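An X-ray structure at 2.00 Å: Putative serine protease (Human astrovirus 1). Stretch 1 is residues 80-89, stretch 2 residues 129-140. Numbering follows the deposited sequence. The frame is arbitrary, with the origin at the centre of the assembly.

Stretch 1 (80-89) RLKLSKNPDY
Stretch 2, residues 129-140: APVCDKYCRVLA

Stretch 2 is a hairpin. Strands around Val131 and Leu139-Ala140 pair through Val131 N to Ala140 O (2.8 Å) and Leu139 N to Val131 O (2.7 Å). A type I turn runs from Asp133 to Cys136 (79/17; CB and SG not modelled). Asp133 (chi1 p) braces the loop: its OD1 accepts from Tyr135 N (2.8 Å) and Arg137 N (3.0 Å).

Residues 80-84 are extended, and the chain bends at Lys85 (-82/-48). Stretch 1 crosses the hairpin near Val138. A single bridge sets Leu83 CA 4.9 Å from Val138 CA; Asp88 CA is 6.5 Å from Asp133 CA. The Lys82 carbonyl takes the Val138 amide, O to N 2.9 Å. Arg137 (chi1-chi3 m) brings NE to Leu83 O, a weak bond of 3.4 Å at the guanidinium edge; Lys82 CD covers one face.

Four waters bridge the seam: Lys82 N (3.0 Å) to Cys136 O (2.8 Å); Ser84 OG (3.4 Å, weak) to Asp133 OD2 (2.7 Å); Asp88 O (2.8 Å) to Lys134 N (3.0 Å); Asp88 N (3.1 Å) to Asp133 OD2 (2.9 Å). Distances are to the water O.

Apolar groups shed water together. Leu81 (m, t) points toward the hairpin: CB is 3.2 Å from Val138 CG2, CD1 3.7 Å from Pro130 CB. Leu139 (m, t) CD2 is 3.7 Å from Pro87 CB; its CD1 is 3.9 Å from Tyr89 CD1, and CD2 also nears that ring.

One charged pair is opposite: Asp88 OD2 and Lys134 NZ, a long salt bridge, 3.7 Å. One is alike: Lys85 NZ and Arg137 NH2, 3.4 Å, unbonded.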

# COMPACT_ATOMS: atom_id res chain seq x y z
N ARG A 80 -13.38 -5.06 0.87
CA ARG A 80 -14.25 -6.20 1.09
C ARG A 80 -13.71 -7.00 2.27
O ARG A 80 -12.52 -6.90 2.60
CB ARG A 80 -14.30 -7.11 -0.14
CG ARG A 80 -14.83 -6.47 -1.41
CD ARG A 80 -14.63 -7.39 -2.60
NE ARG A 80 -15.17 -6.82 -3.83
CZ ARG A 80 -14.55 -5.92 -4.58
NH1 ARG A 80 -13.34 -5.47 -4.26
NH2 ARG A 80 -15.14 -5.47 -5.68
N LEU A 81 -14.58 -7.79 2.87
CA LEU A 81 -14.21 -8.59 4.02
C LEU A 81 -14.04 -10.06 3.65
O LEU A 81 -14.84 -10.62 2.90
CB LEU A 81 -15.25 -8.43 5.14
CG LEU A 81 -15.50 -7.02 5.68
CD1 LEU A 81 -16.56 -7.04 6.77
CD2 LEU A 81 -14.22 -6.35 6.19
N LYS A 82 -12.98 -10.66 4.17
CA LYS A 82 -12.75 -12.09 3.99
C LYS A 82 -13.16 -12.86 5.24
O LYS A 82 -13.21 -12.30 6.33
CB LYS A 82 -11.29 -12.35 3.61
CG LYS A 82 -10.96 -11.97 2.17
CD LYS A 82 -9.51 -12.28 1.78
CE LYS A 82 -8.58 -11.11 2.08
NZ LYS A 82 -7.25 -11.27 1.41
N LEU A 83 -13.47 -14.14 5.07
CA LEU A 83 -13.79 -14.99 6.21
C LEU A 83 -12.53 -15.56 6.83
O LEU A 83 -11.49 -15.66 6.17
CB LEU A 83 -14.75 -16.11 5.79
CG LEU A 83 -16.24 -15.79 5.93
CD1 LEU A 83 -16.71 -14.83 4.85
CD2 LEU A 83 -17.04 -17.07 5.89
N SER A 84 -12.61 -15.92 8.11
CA SER A 84 -11.44 -16.43 8.82
C SER A 84 -11.19 -17.90 8.55
O SER A 84 -12.12 -18.71 8.49
CB SER A 84 -11.57 -16.20 10.33
OG SER A 84 -10.43 -16.73 10.99
N LYS A 85 -9.91 -18.23 8.39
CA LYS A 85 -9.47 -19.61 8.21
C LYS A 85 -9.38 -20.30 9.57
O LYS A 85 -9.88 -21.42 9.75
CB LYS A 85 -8.12 -19.67 7.50
CG LYS A 85 -7.96 -18.69 6.33
CD LYS A 85 -6.72 -19.03 5.50
CE LYS A 85 -6.41 -17.93 4.48
NZ LYS A 85 -5.71 -16.76 5.12
N ASN A 86 -8.73 -19.63 10.53
CA ASN A 86 -8.56 -20.14 11.89
C ASN A 86 -9.18 -19.17 12.90
O ASN A 86 -8.47 -18.35 13.49
CB ASN A 86 -7.07 -20.36 12.21
CG ASN A 86 -6.34 -21.11 11.11
OD1 ASN A 86 -6.66 -22.27 10.81
ND2 ASN A 86 -5.35 -20.46 10.51
N PRO A 87 -10.51 -19.27 13.11
CA PRO A 87 -11.28 -18.30 13.88
C PRO A 87 -11.02 -18.31 15.39
O PRO A 87 -11.23 -19.32 16.06
CB PRO A 87 -12.74 -18.69 13.60
CG PRO A 87 -12.69 -19.64 12.44
CD PRO A 87 -11.38 -20.34 12.57
N ASP A 88 -10.56 -17.17 15.91
CA ASP A 88 -10.50 -16.93 17.34
C ASP A 88 -11.74 -16.13 17.76
O ASP A 88 -11.85 -14.93 17.47
CB ASP A 88 -9.20 -16.19 17.72
CG ASP A 88 -9.11 -15.89 19.22
OD1 ASP A 88 -9.87 -16.48 20.01
OD2 ASP A 88 -8.26 -15.05 19.61
N TYR A 89 -12.66 -16.80 18.45
CA TYR A 89 -13.92 -16.19 18.86
C TYR A 89 -13.84 -15.47 20.21
O TYR A 89 -14.85 -14.95 20.70
CB TYR A 89 -15.03 -17.23 18.92
CG TYR A 89 -15.41 -17.83 17.59
CD1 TYR A 89 -16.17 -17.12 16.65
CD2 TYR A 89 -15.03 -19.13 17.26
CE1 TYR A 89 -16.52 -17.67 15.43
CE2 TYR A 89 -15.37 -19.70 16.04
CZ TYR A 89 -16.12 -18.97 15.13
OH TYR A 89 -16.46 -19.53 13.92
N ALA A 129 -24.73 -6.05 10.70
CA ALA A 129 -23.33 -5.67 10.94
C ALA A 129 -22.38 -6.87 10.97
O ALA A 129 -22.66 -7.88 11.61
CB ALA A 129 -23.21 -4.89 12.22
N PRO A 130 -21.23 -6.75 10.27
CA PRO A 130 -20.24 -7.81 10.35
C PRO A 130 -19.59 -7.84 11.74
O PRO A 130 -19.26 -6.78 12.30
CB PRO A 130 -19.21 -7.41 9.28
CG PRO A 130 -19.33 -5.92 9.18
CD PRO A 130 -20.79 -5.63 9.41
N VAL A 131 -19.44 -9.03 12.29
CA VAL A 131 -18.70 -9.23 13.52
C VAL A 131 -17.38 -9.88 13.12
O VAL A 131 -17.37 -11.01 12.66
CB VAL A 131 -19.47 -10.10 14.54
CG1 VAL A 131 -18.70 -10.21 15.85
CG2 VAL A 131 -20.86 -9.51 14.80
N CYS A 132 -16.28 -9.15 13.29
CA CYS A 132 -14.96 -9.58 12.81
C CYS A 132 -14.04 -10.06 13.94
O CYS A 132 -14.27 -9.73 15.09
CB CYS A 132 -14.27 -8.43 12.06
SG CYS A 132 -15.16 -7.87 10.59
N ASP A 133 -13.01 -10.84 13.60
CA ASP A 133 -11.96 -11.19 14.56
C ASP A 133 -10.97 -10.03 14.74
O ASP A 133 -11.17 -8.95 14.17
CB ASP A 133 -11.25 -12.51 14.19
CG ASP A 133 -10.45 -12.43 12.88
OD1 ASP A 133 -10.13 -11.33 12.39
OD2 ASP A 133 -10.14 -13.51 12.34
N LYS A 134 -9.92 -10.25 15.52
CA LYS A 134 -8.91 -9.20 15.81
C LYS A 134 -8.10 -8.78 14.59
O LYS A 134 -7.37 -7.79 14.63
CB LYS A 134 -7.97 -9.64 16.95
CG LYS A 134 -7.18 -10.93 16.69
CD LYS A 134 -6.39 -11.31 17.93
CE LYS A 134 -6.52 -12.79 18.26
NZ LYS A 134 -5.46 -13.62 17.63
N TYR A 135 -8.21 -9.55 13.51
CA TYR A 135 -7.52 -9.27 12.26
C TYR A 135 -8.45 -8.78 11.14
O TYR A 135 -8.05 -8.69 9.98
CB TYR A 135 -6.74 -10.51 11.81
CG TYR A 135 -5.56 -10.85 12.70
CD1 TYR A 135 -4.52 -9.94 12.90
CD2 TYR A 135 -5.46 -12.10 13.31
CE1 TYR A 135 -3.43 -10.25 13.71
CE2 TYR A 135 -4.37 -12.43 14.12
CZ TYR A 135 -3.36 -11.50 14.31
OH TYR A 135 -2.27 -11.81 15.11
N CYS A 136 -9.70 -8.48 11.50
CA CYS A 136 -10.65 -7.88 10.57
C CYS A 136 -11.32 -8.83 9.59
O CYS A 136 -11.89 -8.39 8.59
N ARG A 137 -11.26 -10.12 9.87
CA ARG A 137 -11.96 -11.14 9.08
C ARG A 137 -13.33 -11.43 9.70
O ARG A 137 -13.43 -11.56 10.92
CB ARG A 137 -11.14 -12.43 9.00
CG ARG A 137 -9.65 -12.21 8.69
CD ARG A 137 -9.41 -11.84 7.24
NE ARG A 137 -9.36 -13.03 6.40
CZ ARG A 137 -8.27 -13.47 5.77
NH1 ARG A 137 -7.12 -12.82 5.86
NH2 ARG A 137 -8.35 -14.57 5.04
N VAL A 138 -14.36 -11.55 8.87
CA VAL A 138 -15.74 -11.75 9.35
C VAL A 138 -15.93 -13.12 9.98
O VAL A 138 -15.60 -14.14 9.37
CB VAL A 138 -16.80 -11.61 8.22
CG1 VAL A 138 -18.18 -11.30 8.81
CG2 VAL A 138 -16.41 -10.54 7.26
N LEU A 139 -16.47 -13.12 11.19
CA LEU A 139 -16.81 -14.35 11.90
C LEU A 139 -18.32 -14.60 11.88
O LEU A 139 -18.76 -15.75 11.90
CB LEU A 139 -16.36 -14.26 13.37
CG LEU A 139 -14.88 -14.07 13.71
CD1 LEU A 139 -14.74 -13.78 15.19
CD2 LEU A 139 -14.07 -15.29 13.32
N ALA A 140 -19.10 -13.52 11.87
CA ALA A 140 -20.54 -13.60 12.11
C ALA A 140 -21.29 -12.36 11.63
O ALA A 140 -20.68 -11.34 11.31
CB ALA A 140 -20.80 -13.83 13.60
O HOH W 1 -11.35 -8.92 5.94
O HOH W 2 -7.99 -14.33 10.90
O HOH W 3 -10.38 -12.54 17.39
O HOH W 4 -8.86 -14.90 14.60